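Local coordinates for putative iron binding protein (Bordetella pertussis Tohama I, PDB 2OWT) that binds ferric iron and probably serves as the periplasmic solute-binding component of a bacterial iron-uptake transporter, at residues A[9-14]-A[57-62]; A[79-84]-A[253-258]; A[106-111]-A[196-201]; A[260-265]-A[277-282]. All blocks are in the same frame, centred on the assembly; numbering follows the deposited sequence.

Interaction 1: A[9-14]-A[57-62]. With CO3 (carbonate ion), chain C.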
loop_
_atom_site.group_PDB
_atom_site.type_symbol
_atom_site.label_atom_id
_atom_site.label_comp_id
_atom_site.label_asym_id
_atom_site.label_seq_id
_atom_site.Cartn_x
_atom_site.Cartn_y
_atom_site.Cartn_z
ATOM N N SER A 9 5.334 -21.292 1.623
ATOM C CA SER A 9 4.735 -20.712 0.415
ATOM C C SER A 9 4.107 -19.361 0.690
ATOM O O SER A 9 3.322 -19.216 1.611
ATOM C CB SER A 9 3.684 -21.641 -0.176
ATOM O OG SER A 9 4.290 -22.836 -0.614
ATOM N N LEU A 10 4.472 -18.376 -0.115
ATOM C CA LEU A 10 3.895 -17.049 -0.006
ATOM C C LEU A 10 3.010 -16.761 -1.212
ATOM O O LEU A 10 3.436 -16.890 -2.356
ATOM C CB LEU A 10 4.991 -15.978 0.131
ATOM C CG LEU A 10 4.541 -14.508 0.109
ATOM C CD1 LEU A 10 4.002 -14.067 1.452
ATOM C CD2 LEU A 10 5.672 -13.586 -0.326
ATOM N N TYR A 11 1.768 -16.390 -0.930
ATOM C CA TYR A 11 0.861 -15.837 -1.927
ATOM C C TYR A 11 0.751 -14.335 -1.667
ATOM O O TYR A 11 0.431 -13.911 -0.549
ATOM C CB TYR A 11 -0.522 -16.469 -1.788
ATOM C CG TYR A 11 -0.660 -17.884 -2.298
ATOM C CD1 TYR A 11 0.308 -18.859 -2.023
ATOM C CD2 TYR A 11 -1.793 -18.259 -3.021
ATOM C CE1 TYR A 11 0.170 -20.158 -2.479
ATOM C CE2 TYR A 11 -1.949 -19.558 -3.478
ATOM C CZ TYR A 11 -0.964 -20.500 -3.206
ATOM O OH TYR A 11 -1.131 -21.777 -3.666
ATOM N N THR A 12 1.002 -13.528 -2.688
ATOM C CA THR A 12 0.963 -12.083 -2.496
ATOM C C THR A 12 0.585 -11.261 -3.739
ATOM O O THR A 12 0.757 -11.698 -4.883
ATOM C CB THR A 12 2.290 -11.548 -1.891
ATOM O OG1 THR A 12 2.131 -10.160 -1.561
ATOM C CG2 THR A 12 3.459 -11.713 -2.866
ATOM N N THR A 13 0.060 -10.072 -3.482
ATOM C CA THR A 13 -0.251 -9.116 -4.525
ATOM C C THR A 13 0.913 -8.147 -4.698
ATOM O O THR A 13 0.845 -7.226 -5.523
ATOM C CB THR A 13 -1.502 -8.306 -4.187
ATOM O OG1 THR A 13 -1.433 -7.893 -2.814
ATOM C CG2 THR A 13 -2.769 -9.125 -4.431
ATOM N N ARG A 14 1.980 -8.363 -3.924
ATOM C CA ARG A 14 3.135 -7.484 -3.976
ATOM C C ARG A 14 3.896 -7.554 -5.294
ATOM O O ARG A 14 3.916 -8.580 -5.978
ATOM C CB ARG A 14 4.084 -7.717 -2.802
ATOM C CG ARG A 14 3.519 -7.277 -1.460
ATOM C CD ARG A 14 4.573 -6.650 -0.586
ATOM N NE ARG A 14 4.973 -5.353 -1.127
ATOM C CZ ARG A 14 5.663 -4.432 -0.459
ATOM N NH1 ARG A 14 6.045 -4.639 0.803
ATOM N NH2 ARG A 14 5.965 -3.288 -1.064
ATOM N N ASP A 57 0.846 -20.767 2.760
ATOM C CA ASP A 57 1.233 -20.621 4.171
ATOM C C ASP A 57 1.033 -19.189 4.635
ATOM O O ASP A 57 0.430 -18.945 5.678
ATOM C CB ASP A 57 2.707 -20.998 4.393
ATOM C CG ASP A 57 2.962 -22.486 4.290
ATOM O OD1 ASP A 57 2.227 -23.257 4.936
ATOM O OD2 ASP A 57 3.911 -22.886 3.573
ATOM N N VAL A 58 1.574 -18.251 3.861
ATOM C CA VAL A 58 1.495 -16.833 4.181
ATOM C C VAL A 58 0.739 -16.126 3.078
ATOM O O VAL A 58 0.943 -16.403 1.891
ATOM C CB VAL A 58 2.904 -16.180 4.377
ATOM C CG1 VAL A 58 2.780 -14.658 4.574
ATOM C CG2 VAL A 58 3.624 -16.803 5.584
ATOM N N LEU A 59 -0.151 -15.227 3.481
ATOM C CA LEU A 59 -0.904 -14.416 2.535
ATOM C C LEU A 59 -0.566 -12.967 2.790
ATOM O O LEU A 59 -0.785 -12.470 3.895
ATOM C CB LEU A 59 -2.415 -14.638 2.700
ATOM C CG LEU A 59 -2.927 -16.082 2.754
ATOM C CD1 LEU A 59 -4.437 -16.108 3.014
ATOM C CD2 LEU A 59 -2.566 -16.864 1.473
ATOM N N MET A 60 -0.054 -12.291 1.765
ATOM C CA MET A 60 0.451 -10.932 1.921
ATOM C C MET A 60 -0.209 -9.976 0.956
ATOM O O MET A 60 -0.205 -10.202 -0.258
ATOM C CB MET A 60 1.972 -10.892 1.730
ATOM C CG MET A 60 2.644 -9.539 2.073
ATOM S SD MET A 60 4.433 -9.573 1.785
ATOM C CE MET A 60 4.955 -10.798 2.994
ATOM N N THR A 61 -0.742 -8.887 1.510
ATOM C CA THR A 61 -1.410 -7.857 0.725
ATOM C C THR A 61 -0.658 -6.532 0.842
ATOM O O THR A 61 0.232 -6.385 1.675
ATOM C CB THR A 61 -2.886 -7.658 1.180
ATOM O OG1 THR A 61 -2.919 -7.009 2.457
ATOM C CG2 THR A 61 -3.611 -8.996 1.291
ATOM N N VAL A 62 -1.024 -5.575 -0.001
ATOM C CA VAL A 62 -0.561 -4.208 0.138
ATOM C C VAL A 62 -1.736 -3.259 0.407
ATOM O O VAL A 62 -1.757 -2.123 -0.068
ATOM C CB VAL A 62 0.255 -3.751 -1.092
ATOM C CG1 VAL A 62 1.708 -4.189 -0.950
ATOM C CG2 VAL A 62 -0.370 -4.256 -2.406
HETATM C C CO3 C . 3.778 -3.205 -4.027
HETATM O O1 CO3 C . 3.232 -3.064 -5.193
HETATM O O2 CO3 C . 3.841 -2.174 -3.251
HETATM O O3 CO3 C . 4.245 -4.349 -3.631
HETATM O O HOH W 1 -3.132 -6.063 -2.067
#
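Leu10 and Met60 bring their ends together on the face of the sheet that also carries Val58 and Thr12. With CG anti to its backbone N (chi1 174°), Leu10 sends CD1 across to Val58 CG1 at 3.4 Å and to Met60 CE at 3.7 Å. Met60 runs straight out and bends only at chi3 (-64°), so its methyl turns to Leu10 while SD lies against Arg14 CD. On the other face, Tyr11 CB rests on Leu59 CD2, and the Tyr11 hydroxyl reaches Glu50.

Polar side chains secure both ends of the strand pair. Asp57 OD2 takes the Ser9 N-H on its anti lone pair at 2.9 Å, while OD1 accepts from Asn250 N. At the far end Met60 O is gripped twice: Thr13 N donates to it, and Thr12 OG1 donates from above the carbonyl plane at 2.7 Å. The same OG1 accepts from Arg14 N, closing an ST turn just where the strand stops. A water bridges Thr13 OG1 and Val62 N.

Beyond this turn Arg14 lays one guanidinium face over Val62 CG1, 3.5 Å from NE. Its NE-H points almost straight at carbonate O3 (2.8 Å, 166°), and NH2 donates to O2 of the ion and also forms a salt bridge with Glu276. Arg105 also binds the carbonate, so the anion has two cationic partners. Parallel strands whose C-terminal ends open into a ligand cleft are characteristic of the periplasmic binding protein fold, and here they deliver Arg14 to the carbonate that is itself bound to the iron.

Interaction 2: A[79-84]-A[253-258]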
loop_
_atom_site.group_PDB
_atom_site.type_symbol
_atom_site.label_atom_id
_atom_site.label_comp_id
_atom_site.label_asym_id
_atom_site.label_seq_id
_atom_site.Cartn_x
_atom_site.Cartn_y
_atom_site.Cartn_z
ATOM N N ILE A 79 -2.263 -16.323 14.581
ATOM C CA ILE A 79 -0.817 -16.482 14.766
ATOM C C ILE A 79 -0.497 -16.355 16.257
ATOM O O ILE A 79 -1.011 -15.454 16.923
ATOM C CB ILE A 79 -0.027 -15.369 13.971
ATOM C CG1 ILE A 79 -0.258 -15.517 12.463
ATOM C CG2 ILE A 79 1.464 -15.426 14.272
ATOM C CD1 ILE A 79 -0.090 -14.239 11.651
ATOM N N GLN A 80 0.350 -17.250 16.772
ATOM C CA GLN A 80 0.830 -17.167 18.159
ATOM C C GLN A 80 2.333 -16.977 18.165
ATOM O O GLN A 80 3.086 -17.930 17.948
ATOM C CB GLN A 80 0.453 -18.411 18.963
ATOM C CG GLN A 80 -1.039 -18.604 19.136
ATOM C CD GLN A 80 -1.716 -19.175 17.890
ATOM O OE1 GLN A 80 -1.090 -19.873 17.089
ATOM N NE2 GLN A 80 -3.002 -18.871 17.725
ATOM N N SER A 81 2.764 -15.739 18.413
ATOM C CA SER A 81 4.173 -15.379 18.271
ATOM C C SER A 81 4.570 -14.201 19.154
ATOM O O SER A 81 4.156 -13.054 18.911
ATOM C CB SER A 81 4.491 -15.065 16.809
ATOM O OG SER A 81 5.688 -14.326 16.733
ATOM N N GLN A 82 5.389 -14.498 20.165
ATOM C CA GLN A 82 5.918 -13.496 21.096
ATOM C C GLN A 82 6.681 -12.354 20.398
ATOM O O GLN A 82 6.638 -11.214 20.854
ATOM C CB GLN A 82 6.835 -14.171 22.121
ATOM C CG GLN A 82 7.402 -13.230 23.174
ATOM C CD GLN A 82 8.265 -13.946 24.207
ATOM O OE1 GLN A 82 8.556 -15.143 24.078
ATOM N NE2 GLN A 82 8.683 -13.213 25.239
ATOM N N THR A 83 7.375 -12.677 19.310
ATOM C CA THR A 83 8.181 -11.714 18.565
ATOM C C THR A 83 7.312 -10.685 17.828
ATOM O O THR A 83 7.530 -9.482 17.959
ATOM C CB THR A 83 9.122 -12.452 17.583
ATOM O OG1 THR A 83 10.131 -13.150 18.338
ATOM C CG2 THR A 83 9.778 -11.476 16.585
ATOM N N LEU A 84 6.327 -11.163 17.069
ATOM C CA LEU A 84 5.372 -10.300 16.371
ATOM C C LEU A 84 4.540 -9.491 17.352
ATOM O O LEU A 84 4.244 -8.317 17.117
ATOM C CB LEU A 84 4.464 -11.133 15.468
ATOM C CG LEU A 84 5.121 -11.758 14.231
ATOM C CD1 LEU A 84 4.299 -12.910 13.709
ATOM C CD2 LEU A 84 5.311 -10.714 13.156
ATOM N N ASN A 253 7.090 -22.517 9.874
ATOM C CA ASN A 253 7.920 -21.769 8.915
ATOM C C ASN A 253 7.273 -20.472 8.444
ATOM O O ASN A 253 7.971 -19.495 8.163
ATOM C CB ASN A 253 8.258 -22.631 7.694
ATOM C CG ASN A 253 9.235 -23.755 8.013
ATOM O OD1 ASN A 253 9.827 -23.804 9.095
ATOM N ND2 ASN A 253 9.402 -24.671 7.064
ATOM N N ALA A 254 5.942 -20.483 8.343
ATOM C CA ALA A 254 5.153 -19.290 8.004
ATOM C C ALA A 254 5.306 -18.203 9.073
ATOM O O ALA A 254 5.562 -17.044 8.758
ATOM C CB ALA A 254 3.698 -19.659 7.826
ATOM N N VAL A 255 5.156 -18.593 10.336
ATOM C CA VAL A 255 5.397 -17.700 11.470
ATOM C C VAL A 255 6.861 -17.203 11.492
ATOM O O VAL A 255 7.118 -16.015 11.709
ATOM C CB VAL A 255 5.001 -18.376 12.803
ATOM C CG1 VAL A 255 5.389 -17.505 14.000
ATOM C CG2 VAL A 255 3.490 -18.690 12.821
ATOM N N LYS A 256 7.806 -18.106 11.242
ATOM C CA LYS A 256 9.227 -17.744 11.130
ATOM C C LYS A 256 9.533 -16.679 10.064
ATOM O O LYS A 256 10.365 -15.808 10.294
ATOM C CB LYS A 256 10.094 -18.990 10.927
ATOM C CG LYS A 256 10.764 -19.453 12.201
ATOM C CD LYS A 256 10.952 -20.968 12.273
ATOM C CE LYS A 256 11.544 -21.356 13.646
ATOM N NZ LYS A 256 11.282 -22.774 14.047
ATOM N N LEU A 257 8.862 -16.743 8.918
ATOM C CA LEU A 257 9.035 -15.738 7.875
ATOM C C LEU A 257 8.515 -14.373 8.310
ATOM O O LEU A 257 9.136 -13.340 8.049
ATOM C CB LEU A 257 8.323 -16.166 6.595
ATOM C CG LEU A 257 8.244 -15.156 5.440
ATOM C CD1 LEU A 257 9.618 -14.642 5.024
ATOM C CD2 LEU A 257 7.500 -15.780 4.264
ATOM N N LEU A 258 7.366 -14.380 8.968
ATOM C CA LEU A 258 6.721 -13.156 9.410
ATOM C C LEU A 258 7.515 -12.509 10.538
ATOM O O LEU A 258 7.657 -11.277 10.573
ATOM C CB LEU A 258 5.282 -13.452 9.839
ATOM C CG LEU A 258 4.146 -13.187 8.845
ATOM C CD1 LEU A 258 4.593 -13.190 7.396
ATOM C CD2 LEU A 258 2.990 -14.149 9.083
#
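Leu84 CD2 lies over one face of the Leu258 carbonyl, 3.5 Å from Leu258 O; no ring, side-chain amide or guanidinium takes part, and everything else is aliphatic. The motif is an N-capped helix start packed against a second helix: Ser81 caps helix 82-87, and Ile79, Ser81 and Leu84 face Val255 and Leu258, one turn apart on helix 251-261.

Val255 uses its two methyls separately. A chi1 of 174° turns CG1 away from the residue's own N and onto Ser81 CB at 3.8 Å, whereas the Val255 and Ile79 side chains run past each other in opposite directions, CG2 to CG2. The Ile79 side chain also crosses that of Leu258 at about a right angle, CD1 meeting CD2. Leu84 approaches Leu258 obliquely, with CD1 against CB at 4.0 Å. Beneath this layer, Ile79 and Leu258 both rest on Val244, so the contact joins the start of helix 82-87 and helix 251-261 over strand 237-245, well away from the iron.

The serine serves both helices at once: its hydroxyl is hydrogen-bonded to Glu259 OE2, and Ser81 OG accepts from Leu84 N at 3.2 Å, nearly straight at 171°.

Interaction 3: A[106-111]-A[196-201]. With FE (Fe (III) ion), chain B.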
loop_
_atom_site.group_PDB
_atom_site.type_symbol
_atom_site.label_atom_id
_atom_site.label_comp_id
_atom_site.label_asym_id
_atom_site.label_seq_id
_atom_site.Cartn_x
_atom_site.Cartn_y
_atom_site.Cartn_z
ATOM N N ASP A 106 2.201 5.786 2.578
ATOM C CA ASP A 106 1.238 6.888 2.518
ATOM C C ASP A 106 0.876 7.214 1.066
ATOM O O ASP A 106 1.716 7.108 0.171
ATOM C CB ASP A 106 1.741 8.128 3.291
ATOM C CG ASP A 106 3.128 8.603 2.844
ATOM O OD1 ASP A 106 3.898 7.830 2.231
ATOM O OD2 ASP A 106 3.470 9.767 3.115
ATOM N N ARG A 107 -0.385 7.567 0.841
ATOM C CA ARG A 107 -0.839 7.995 -0.471
ATOM C C ARG A 107 -0.768 9.507 -0.512
ATOM O O ARG A 107 -1.476 10.193 0.225
ATOM C CB ARG A 107 -2.257 7.488 -0.760
ATOM C CG ARG A 107 -2.625 7.471 -2.238
ATOM C CD ARG A 107 -3.562 6.332 -2.561
ATOM N NE ARG A 107 -3.733 6.134 -3.999
ATOM C CZ ARG A 107 -2.819 5.597 -4.811
ATOM N NH1 ARG A 107 -1.627 5.213 -4.339
ATOM N NH2 ARG A 107 -3.094 5.446 -6.105
ATOM N N VAL A 108 0.101 10.020 -1.377
ATOM C CA VAL A 108 0.484 11.434 -1.358
ATOM C C VAL A 108 0.240 12.075 -2.722
ATOM O O VAL A 108 -0.228 11.413 -3.651
ATOM C CB VAL A 108 1.983 11.596 -0.959
ATOM C CG1 VAL A 108 2.237 11.065 0.424
ATOM C CG2 VAL A 108 2.891 10.870 -1.954
ATOM N N LEU A 109 0.581 13.355 -2.852
ATOM C CA LEU A 109 0.445 14.064 -4.123
ATOM C C LEU A 109 1.795 14.170 -4.839
ATOM O O LEU A 109 2.769 14.679 -4.281
ATOM C CB LEU A 109 -0.167 15.450 -3.900
ATOM C CG LEU A 109 -0.747 16.242 -5.071
ATOM C CD1 LEU A 109 -2.117 15.711 -5.500
ATOM C CD2 LEU A 109 -0.863 17.710 -4.678
ATOM N N TYR A 110 1.847 13.649 -6.061
ATOM C CA TYR A 110 2.999 13.843 -6.940
ATOM C C TYR A 110 2.829 15.225 -7.527
ATOM O O TYR A 110 1.740 15.576 -7.983
ATOM C CB TYR A 110 3.025 12.797 -8.058
ATOM C CG TYR A 110 3.429 11.390 -7.633
ATOM C CD1 TYR A 110 3.459 11.010 -6.282
ATOM C CD2 TYR A 110 3.747 10.425 -8.597
ATOM C CE1 TYR A 110 3.818 9.701 -5.899
ATOM C CE2 TYR A 110 4.100 9.124 -8.239
ATOM C CZ TYR A 110 4.132 8.764 -6.889
ATOM O OH TYR A 110 4.479 7.479 -6.550
ATOM N N VAL A 111 3.876 16.037 -7.462
ATOM C CA VAL A 111 3.785 17.403 -7.967
ATOM C C VAL A 111 4.959 17.725 -8.872
ATOM O O VAL A 111 6.092 17.400 -8.557
ATOM C CB VAL A 111 3.718 18.447 -6.824
ATOM C CG1 VAL A 111 3.490 19.829 -7.406
ATOM C CG2 VAL A 111 2.609 18.091 -5.818
ATOM N N ALA A 196 -0.729 9.176 -5.503
ATOM C CA ALA A 196 0.061 7.942 -5.598
ATOM C C ALA A 196 0.936 7.716 -4.364
ATOM O O ALA A 196 1.119 8.627 -3.565
ATOM C CB ALA A 196 0.900 7.930 -6.869
ATOM N N ASN A 197 1.471 6.503 -4.217
ATOM C CA ASN A 197 2.239 6.124 -3.027
ATOM C C ASN A 197 3.665 6.671 -3.069
ATOM O O ASN A 197 4.358 6.569 -4.092
ATOM C CB ASN A 197 2.232 4.594 -2.836
ATOM C CG ASN A 197 0.868 4.049 -2.347
ATOM O OD1 ASN A 197 -0.004 4.794 -1.918
ATOM N ND2 ASN A 197 0.698 2.746 -2.427
ATOM N N ALA A 198 4.101 7.253 -1.958
ATOM C CA ALA A 198 5.394 7.953 -1.919
ATOM C C ALA A 198 6.582 7.017 -2.058
ATOM O O ALA A 198 7.625 7.430 -2.564
ATOM C CB ALA A 198 5.537 8.808 -0.655
ATOM N N TYR A 199 6.434 5.762 -1.631
ATOM C CA TYR A 199 7.555 4.821 -1.726
ATOM C C TYR A 199 8.036 4.608 -3.172
ATOM O O TYR A 199 9.217 4.362 -3.385
ATOM C CB TYR A 199 7.276 3.492 -0.993
ATOM C CG TYR A 199 6.132 2.673 -1.529
ATOM C CD1 TYR A 199 6.319 1.790 -2.591
ATOM C CD2 TYR A 199 4.870 2.748 -0.949
ATOM C CE1 TYR A 199 5.263 1.033 -3.085
ATOM C CE2 TYR A 199 3.812 2.004 -1.441
ATOM C CZ TYR A 199 4.013 1.146 -2.503
ATOM O OH TYR A 199 2.965 0.404 -2.997
ATOM N N TYR A 200 7.125 4.704 -4.148
ATOM C CA TYR A 200 7.501 4.622 -5.565
ATOM C C TYR A 200 8.415 5.775 -5.991
ATOM O O TYR A 200 9.327 5.567 -6.779
ATOM C CB TYR A 200 6.278 4.559 -6.483
ATOM C CG TYR A 200 5.455 3.295 -6.364
ATOM C CD1 TYR A 200 4.169 3.331 -5.833
ATOM C CD2 TYR A 200 5.962 2.057 -6.789
ATOM C CE1 TYR A 200 3.405 2.174 -5.724
ATOM C CE2 TYR A 200 5.202 0.889 -6.682
ATOM C CZ TYR A 200 3.925 0.952 -6.150
ATOM O OH TYR A 200 3.155 -0.197 -6.041
ATOM N N VAL A 201 8.160 6.979 -5.473
ATOM C CA VAL A 201 9.037 8.143 -5.672
ATOM C C VAL A 201 10.461 7.850 -5.182
ATOM O O VAL A 201 11.439 8.209 -5.839
ATOM C CB VAL A 201 8.515 9.410 -4.932
ATOM C CG1 VAL A 201 9.393 10.609 -5.249
ATOM C CG2 VAL A 201 7.079 9.721 -5.298
HETATM FE FE FE B . 2.733 -0.974 -4.256
HETATM O O HOH W 2 4.681 5.622 1.009
#
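The iron site is built on a short antiparallel strand pair, Val108 with Ala196 and Arg107 with Asn197, which runs directly into helix 198-205 carrying two of the metal ligands. Val108 and Ala196 exchange backbone bonds in both directions, and Ala198 N donates to Asp106 O as the chain leaves the sheet.

Tyr110 fits into the bend between strand and helix, keeping CG opposite its carbonyl carbon (chi1 -74°), which lays the ring across Ala196. Ala196 CB sits over one face of that ring, 3.6 Å from the centroid and 23° off the normal, a CH-pi contact, while Val201 CG2 closes on CE1 obliquely. The phenol OH donates to Asn197 O at 2.6 Å, approaching from above the carbonyl plane, and also lies beside Tyr200 CB. On the opposite strand face Arg107 NH1 makes a weak bond to Asn197 OD1, 2.9 Å, the guanidinium and amide planes 83° apart; Arg107 NH1 has its stronger partner in Asp179, a salt bridge. The other end of the Asn197 amide, ND2, is linked weakly to Tyr199 OH at 3.3 Å, placing Asn197 in the second shell of the metal.

Tyr199 OH and Tyr200 OH bind the ferric ion at 1.9 and 2.0 Å. Iron lies in the plane of the Tyr199 ring, whose CE1 hovers over the centre of Tyr200. Tyr143 and the carbonate complete the coordination.

Around this core, helix 180-187 packs on Tyr110, strand 220-223 backs both Tyr110 and Val201, and helix 142-170 sets Tyr143 against Arg107 and Asn197.

Interaction 4: A[260-265]-A[277-282]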
loop_
_atom_site.group_PDB
_atom_site.type_symbol
_atom_site.label_atom_id
_atom_site.label_comp_id
_atom_site.label_asym_id
_atom_site.label_seq_id
_atom_site.Cartn_x
_atom_site.Cartn_y
_atom_site.Cartn_z
ATOM N N TYR A 260 10.735 -12.926 10.973
ATOM C CA TYR A 260 11.951 -12.423 10.325
ATOM C C TYR A 260 11.700 -11.063 9.662
ATOM O O TYR A 260 12.554 -10.194 9.711
ATOM C CB TYR A 260 12.515 -13.433 9.311
ATOM C CG TYR A 260 13.672 -12.884 8.515
ATOM C CD1 TYR A 260 14.987 -13.127 8.911
ATOM C CD2 TYR A 260 13.455 -12.103 7.379
ATOM C CE1 TYR A 260 16.059 -12.608 8.191
ATOM C CE2 TYR A 260 14.511 -11.578 6.662
ATOM C CZ TYR A 260 15.812 -11.836 7.074
ATOM O OH TYR A 260 16.867 -11.317 6.370
ATOM N N LEU A 261 10.523 -10.891 9.061
ATOM C CA LEU A 261 10.187 -9.670 8.314
ATOM C C LEU A 261 9.959 -8.447 9.189
ATOM O O LEU A 261 9.959 -7.325 8.682
ATOM C CB LEU A 261 8.971 -9.894 7.398
ATOM C CG LEU A 261 9.111 -10.861 6.222
ATOM C CD1 LEU A 261 7.780 -11.101 5.556
ATOM C CD2 LEU A 261 10.134 -10.349 5.224
ATOM N N VAL A 262 9.748 -8.661 10.487
ATOM C CA VAL A 262 9.618 -7.557 11.437
ATOM C C VAL A 262 10.913 -7.326 12.242
ATOM O O VAL A 262 10.998 -6.409 13.063
ATOM C CB VAL A 262 8.332 -7.655 12.342
ATOM C CG1 VAL A 262 7.054 -7.686 11.487
ATOM C CG2 VAL A 262 8.388 -8.845 13.302
ATOM N N SER A 263 11.929 -8.139 11.965
ATOM C CA SER A 263 13.253 -7.945 12.545
ATOM C C SER A 263 13.883 -6.635 12.045
ATOM O O SER A 263 13.460 -6.091 11.021
ATOM C CB SER A 263 14.162 -9.139 12.220
ATOM O OG SER A 263 14.592 -9.131 10.869
ATOM N N GLU A 264 14.897 -6.143 12.758
ATOM C CA GLU A 264 15.619 -4.944 12.327
ATOM C C GLU A 264 16.296 -5.011 10.936
ATOM O O GLU A 264 16.167 -4.067 10.147
ATOM C CB GLU A 264 16.603 -4.465 13.398
ATOM C CG GLU A 264 17.159 -3.095 13.082
ATOM C CD GLU A 264 17.876 -2.450 14.243
ATOM O OE1 GLU A 264 18.759 -1.603 13.964
ATOM O OE2 GLU A 264 17.563 -2.770 15.417
ATOM N N PRO A 265 17.052 -6.088 10.641
ATOM C CA PRO A 265 17.586 -6.215 9.286
ATOM C C PRO A 265 16.536 -6.089 8.177
ATOM O O PRO A 265 16.763 -5.365 7.198
ATOM C CB PRO A 265 18.217 -7.616 9.283
ATOM C CG PRO A 265 18.638 -7.816 10.705
ATOM C CD PRO A 265 17.511 -7.194 11.508
ATOM N N TYR A 277 7.916 2.798 5.154
ATOM C CA TYR A 277 8.116 3.082 6.574
ATOM C C TYR A 277 8.001 1.779 7.348
ATOM O O TYR A 277 7.100 0.978 7.100
ATOM C CB TYR A 277 7.115 4.119 7.103
ATOM C CG TYR A 277 6.879 5.263 6.149
ATOM C CD1 TYR A 277 5.724 5.317 5.374
ATOM C CD2 TYR A 277 7.824 6.275 5.998
ATOM C CE1 TYR A 277 5.505 6.362 4.485
ATOM C CE2 TYR A 277 7.617 7.327 5.103
ATOM C CZ TYR A 277 6.453 7.367 4.347
ATOM O OH TYR A 277 6.243 8.411 3.454
ATOM N N PRO A 278 8.948 1.549 8.260
ATOM C CA PRO A 278 8.931 0.379 9.121
ATOM C C PRO A 278 7.838 0.463 10.177
ATOM O O PRO A 278 7.467 1.562 10.613
ATOM C CB PRO A 278 10.316 0.420 9.788
ATOM C CG PRO A 278 11.126 1.366 8.947
ATOM C CD PRO A 278 10.143 2.377 8.498
ATOM N N VAL A 279 7.327 -0.698 10.575
ATOM C CA VAL A 279 6.423 -0.787 11.709
ATOM C C VAL A 279 7.213 -0.827 13.019
ATOM O O VAL A 279 6.691 -0.452 14.068
ATOM C CB VAL A 279 5.451 -1.999 11.600
ATOM C CG1 VAL A 279 4.493 -1.819 10.407
ATOM C CG2 VAL A 279 6.224 -3.349 11.555
ATOM N N ARG A 280 8.470 -1.277 12.935
ATOM C CA ARG A 280 9.402 -1.342 14.071
ATOM C C ARG A 280 10.110 -0.009 14.282
ATOM O O ARG A 280 10.517 0.648 13.317
ATOM C CB ARG A 280 10.461 -2.418 13.808
ATOM C CG ARG A 280 11.230 -2.886 15.028
ATOM C CD ARG A 280 12.385 -3.784 14.621
ATOM N NE ARG A 280 13.123 -4.302 15.778
ATOM C CZ ARG A 280 12.967 -5.520 16.296
ATOM N NH1 ARG A 280 12.101 -6.370 15.764
ATOM N NH2 ARG A 280 13.682 -5.890 17.352
ATOM N N ALA A 281 10.284 0.373 15.545
ATOM C CA ALA A 281 11.002 1.597 15.880
ATOM C C ALA A 281 12.520 1.452 15.746
ATOM O O ALA A 281 13.062 0.337 15.669
ATOM C CB ALA A 281 10.627 2.066 17.281
ATOM N N GLY A 282 13.198 2.594 15.697
ATOM C CA GLY A 282 14.653 2.630 15.667
ATOM C C GLY A 282 15.271 2.215 14.353
ATOM O O GLY A 282 16.465 1.926 14.298
HETATM O O HOH W 3 14.849 -1.719 15.613
#
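Val262 and Arg280 form the close half of this contact, where the chain passes from helix 251-261 into helix 264-272. Arg280 leaves its main chain with CG pointing away from N (chi1 -163°) and stays extended as far as NE, which carries the guanidinium across to the main chain opposite. There NH1 donates to Val262 O at 2.9 Å, with an N-H...O angle of 150°. The bond is somewhat skewed, the oxygen lying 17° out of the guanidinium plane, and CD also rests 3.4 Å from Val262 O. One guanidinium face is crossed by Glu264 N, 3.7 Å above the plane and offset toward the rim. On the inner side, Val262 CG1 and Val279 CG2 are only loosely apposed at 4.4 Å; Val262 packs on Leu84 and Leu102, and Val279 on Ala101.

The outer side is held by water instead. A single molecule in the guanidinium plane donates to Ala281 O at 2.7 Å and is joined by weaker bonds to Arg280 NE and Glu264 OE2. The Glu264 carboxylate therefore meets the arginine through solvent: OE2 and NE remain 4.7 Å apart, short of a salt bridge.

This chemistry implies an arginine fixed chiefly by its bond to the backbone carbonyl of the buried Val262, with the carboxylate probably adding a milder, water-screened attraction at the solvent side of the contact.

In the fold
Interactions 1, 2 and 4 touch one another through apolar side chains, while interaction 3 lies across the iron from interaction 1. Interaction 1 touches interaction 2 where Val58 CG2 meets Ala254 CB at 3.6 Å, and interaction 4 where Met60 CE meets Leu261 CD1 at 3.8 Å; interactions 2 and 4 join through Leu84 CD2 and Val262 CG2, also 3.6 Å. Interactions 1 and 3 lie on opposite sides of the chain's centre, about 5 Å apart at their nearest atoms, with the carbonate and iron between them. Interaction 4 reaches interaction 3 through Tyr277 OH and Asp106 OD1 at 2.7 Å, while interaction 2 stays about 17 Å from it, nearest atoms.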